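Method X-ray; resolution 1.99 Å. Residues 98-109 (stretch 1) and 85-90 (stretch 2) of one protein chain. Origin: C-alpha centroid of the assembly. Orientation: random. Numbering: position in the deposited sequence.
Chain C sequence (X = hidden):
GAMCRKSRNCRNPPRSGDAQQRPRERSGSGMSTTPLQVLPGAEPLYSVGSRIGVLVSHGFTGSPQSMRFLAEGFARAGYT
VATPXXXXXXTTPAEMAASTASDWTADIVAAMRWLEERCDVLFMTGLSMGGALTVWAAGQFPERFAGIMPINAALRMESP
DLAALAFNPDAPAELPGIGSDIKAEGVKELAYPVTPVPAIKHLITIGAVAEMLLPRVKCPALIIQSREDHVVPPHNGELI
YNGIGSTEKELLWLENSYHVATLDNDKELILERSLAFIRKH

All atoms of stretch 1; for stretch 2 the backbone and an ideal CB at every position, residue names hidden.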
# COMPACT_ATOMS: atom_id res chain seq x y z
N ALA C 98 16.22 6.75 4.19
CA ALA C 98 16.79 5.76 3.26
C ALA C 98 16.32 4.28 3.49
O ALA C 98 16.77 3.37 2.82
CB ALA C 98 18.38 5.84 3.25
N SER C 99 15.36 4.07 4.40
CA SER C 99 14.96 2.73 4.85
C SER C 99 13.61 2.40 4.24
O SER C 99 12.80 3.30 3.98
CB SER C 99 14.83 2.73 6.38
OG SER C 99 16.10 3.00 6.99
N THR C 100 13.39 1.12 3.96
CA THR C 100 12.20 0.74 3.28
C THR C 100 11.34 -0.35 4.01
O THR C 100 11.82 -1.03 4.97
CB THR C 100 12.61 0.20 1.90
OG1 THR C 100 13.27 -1.04 2.09
CG2 THR C 100 13.60 1.12 1.11
N ALA C 101 10.15 -0.62 3.46
CA ALA C 101 9.37 -1.78 3.88
C ALA C 101 10.07 -3.14 3.64
O ALA C 101 9.82 -4.06 4.44
CB ALA C 101 7.96 -1.77 3.31
N SER C 102 10.90 -3.30 2.59
CA SER C 102 11.72 -4.50 2.48
C SER C 102 12.67 -4.65 3.69
O SER C 102 12.86 -5.76 4.20
CB SER C 102 12.52 -4.58 1.15
OG SER C 102 11.53 -4.51 0.10
N ASP C 103 13.33 -3.57 4.07
CA ASP C 103 14.15 -3.58 5.28
C ASP C 103 13.32 -4.04 6.49
O ASP C 103 13.77 -4.87 7.22
CB ASP C 103 14.69 -2.17 5.61
CG ASP C 103 15.69 -1.62 4.51
OD1 ASP C 103 16.33 -2.40 3.83
OD2 ASP C 103 15.82 -0.42 4.32
N TRP C 104 12.15 -3.47 6.73
CA TRP C 104 11.47 -3.73 7.98
C TRP C 104 10.88 -5.12 8.06
O TRP C 104 10.81 -5.71 9.14
CB TRP C 104 10.38 -2.67 8.32
CG TRP C 104 11.02 -1.27 8.35
CD1 TRP C 104 12.30 -0.96 8.70
CD2 TRP C 104 10.42 -0.03 7.88
NE1 TRP C 104 12.56 0.39 8.54
CE2 TRP C 104 11.43 0.99 8.02
CE3 TRP C 104 9.17 0.29 7.31
CZ2 TRP C 104 11.21 2.32 7.65
CZ3 TRP C 104 8.93 1.66 6.92
CH2 TRP C 104 9.94 2.65 7.15
N THR C 105 10.41 -5.64 6.95
CA THR C 105 9.90 -7.01 6.97
C THR C 105 11.09 -7.98 7.13
O THR C 105 10.98 -9.05 7.77
CB THR C 105 9.07 -7.34 5.70
OG1 THR C 105 9.73 -6.89 4.49
CG2 THR C 105 7.68 -6.75 5.80
N ALA C 106 12.24 -7.65 6.51
CA ALA C 106 13.44 -8.46 6.73
C ALA C 106 13.89 -8.39 8.20
O ALA C 106 14.44 -9.41 8.73
CB ALA C 106 14.63 -8.09 5.75
N ASP C 107 13.66 -7.25 8.88
CA ASP C 107 14.03 -7.21 10.29
C ASP C 107 13.16 -8.18 11.10
O ASP C 107 13.67 -8.84 12.03
CB ASP C 107 13.88 -5.82 10.92
CG ASP C 107 14.85 -4.78 10.32
OD1 ASP C 107 16.02 -5.10 10.09
OD2 ASP C 107 14.41 -3.66 10.05
N ILE C 108 11.88 -8.24 10.79
CA ILE C 108 10.93 -9.14 11.47
C ILE C 108 11.27 -10.61 11.18
O ILE C 108 11.27 -11.41 12.08
CB ILE C 108 9.56 -8.87 11.02
CG1 ILE C 108 9.21 -7.41 11.36
CG2 ILE C 108 8.54 -9.88 11.66
CD1 ILE C 108 9.43 -6.91 12.93
N VAL C 109 11.65 -10.92 9.92
CA VAL C 109 12.12 -12.22 9.54
C VAL C 109 13.38 -12.63 10.33
O VAL C 109 13.41 -13.69 10.86
CB VAL C 109 12.37 -12.31 8.01
CG1 VAL C 109 12.95 -13.66 7.69
CG2 VAL C 109 10.99 -12.26 7.30
N UNK C 85 15.33 -3.34 16.90
CA UNK C 85 15.38 -1.93 16.56
C UNK C 85 15.20 -1.94 15.01
O UNK C 85 16.06 -2.44 14.28
CB UNK C 85 16.68 -1.26 17.02
N UNK C 86 14.09 -1.39 14.51
CA UNK C 86 13.94 -1.43 13.01
C UNK C 86 15.02 -0.62 12.30
O UNK C 86 15.54 0.35 12.84
CB UNK C 86 12.57 -0.89 12.59
N UNK C 87 15.38 -1.04 11.08
CA UNK C 87 16.33 -0.32 10.25
C UNK C 87 16.01 1.19 10.18
O UNK C 87 14.85 1.59 9.96
CB UNK C 87 16.34 -0.92 8.84
N UNK C 88 17.04 2.04 10.33
CA UNK C 88 16.80 3.46 10.23
C UNK C 88 16.16 4.11 11.42
O UNK C 88 15.96 5.36 11.40
CB UNK C 88 15.93 3.73 9.00
N UNK C 89 15.80 3.31 12.46
CA UNK C 89 15.16 3.86 13.68
C UNK C 89 16.14 3.94 14.90
O UNK C 89 17.14 3.13 15.00
CB UNK C 89 13.95 2.99 14.05
N UNK C 90 15.84 4.90 15.79
CA UNK C 90 16.72 5.22 16.96
C UNK C 90 18.18 5.55 16.57
O UNK C 90 19.11 5.28 17.36
CB UNK C 90 16.73 4.04 17.93

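Stretch 1 says little about position 85. Its CA-to-CB bond points away, with nothing of stretch 1 within 5.5 Å of the ideal CB, so many residues would fit, long polar ones included. It is Arg85, whose chain runs out through t chi1 and chi2, then bends at chi3 (p) and serves its own loop: Arg85 NH1 donates to the carbonyl O of position 89 at 2.8 Å.

At position 86 CA-to-CB runs sideways. The ideal CB lies 3.9 Å from Trp104 CD1 and 4.2 Å from Asp107 OD2, while the methyl-bearing end of Ile108 offers an apolar surface nearby. A medium-sized aliphatic side chain would suit, whether leucine, isoleucine, valine or methionine. The residue is Leu86. Its CB packs 3.9 Å from Trp104 CD1, and its CD2 reaches to 4.2 Å from Ile108 CD1.

Position 87 points toward the helix, its ideal CB 3.6 Å from Asp107 OD2 and 3.8 Å from Asp103 CB. The backbone is already held: its N donates to Asp107 OD2 (3.0 Å, nearly linear at 173°), and its O accepts from Trp104 NE1 at 2.9 Å, near the plane of the indole. A carboxylate so close favours a short donor, so serine or threonine would fit well, whereas an acidic side chain would bring a second negative charge beside it. Thr87 supplies the hydroxyl: OG1 donates to Asp107 OD2 at 2.7 Å, so that one carboxylate oxygen receives both the backbone and side-chain donors of the same residue.

At position 88 two arguments converge on glycine. Phi/psi of 77/-4, at the third place of a type II turn spanning 86 to 89, would jam a CB against the preceding carbonyl O. The ideal CB would also sit 2.1 Å from Ser99 OG, a clash. Gly88 avoids both, letting its CA approach Ser99 OG to 3.3 Å.

Position 89 closes the turn, its N donating to Leu86 O at 3.0 Å. CA-to-CB points sideways and the ideal CB has no neighbour in stretch 1 within 5.5 Å, so only a longer side chain could return to the indole; an aromatic or a large aliphatic one would be reasonable. His89 does so, with NE2 3.7 Å from Trp104 CZ2. The rings form an offset edge-to-face pair, the imidazole edge toward the indole face, with planes at 74°. ND1 is hydrogen-bonded elsewhere in the structure, but NE2 has no polar partner.

Position 90 is out of reach of stretch 1. Phi of 56° favours glycine, although asparagine could tolerate it, and the residue is Gly90.

Stretch 2 (85-90) RLTGHG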
# COMPACT_ATOMS: atom_id res chain seq x y z
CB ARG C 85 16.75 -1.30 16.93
CG ARG C 85 16.76 0.22 16.67
CD ARG C 85 18.17 0.84 17.07
NE ARG C 85 19.26 0.11 16.42
CZ ARG C 85 19.64 0.27 15.16
NH1 ARG C 85 19.00 1.09 14.31
NH2 ARG C 85 20.67 -0.42 14.76
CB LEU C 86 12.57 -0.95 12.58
CG LEU C 86 11.47 -1.81 13.18
CD1 LEU C 86 10.03 -1.28 12.83
CD2 LEU C 86 11.65 -3.35 12.85
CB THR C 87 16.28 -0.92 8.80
OG1 THR C 87 16.46 -2.36 8.92
CG2 THR C 87 17.40 -0.25 7.84
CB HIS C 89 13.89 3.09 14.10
CG HIS C 89 12.82 3.13 13.07
ND1 HIS C 89 11.63 3.77 13.26
CD2 HIS C 89 12.82 2.69 11.80
CE1 HIS C 89 10.90 3.68 12.16
NE2 HIS C 89 11.59 3.01 11.28
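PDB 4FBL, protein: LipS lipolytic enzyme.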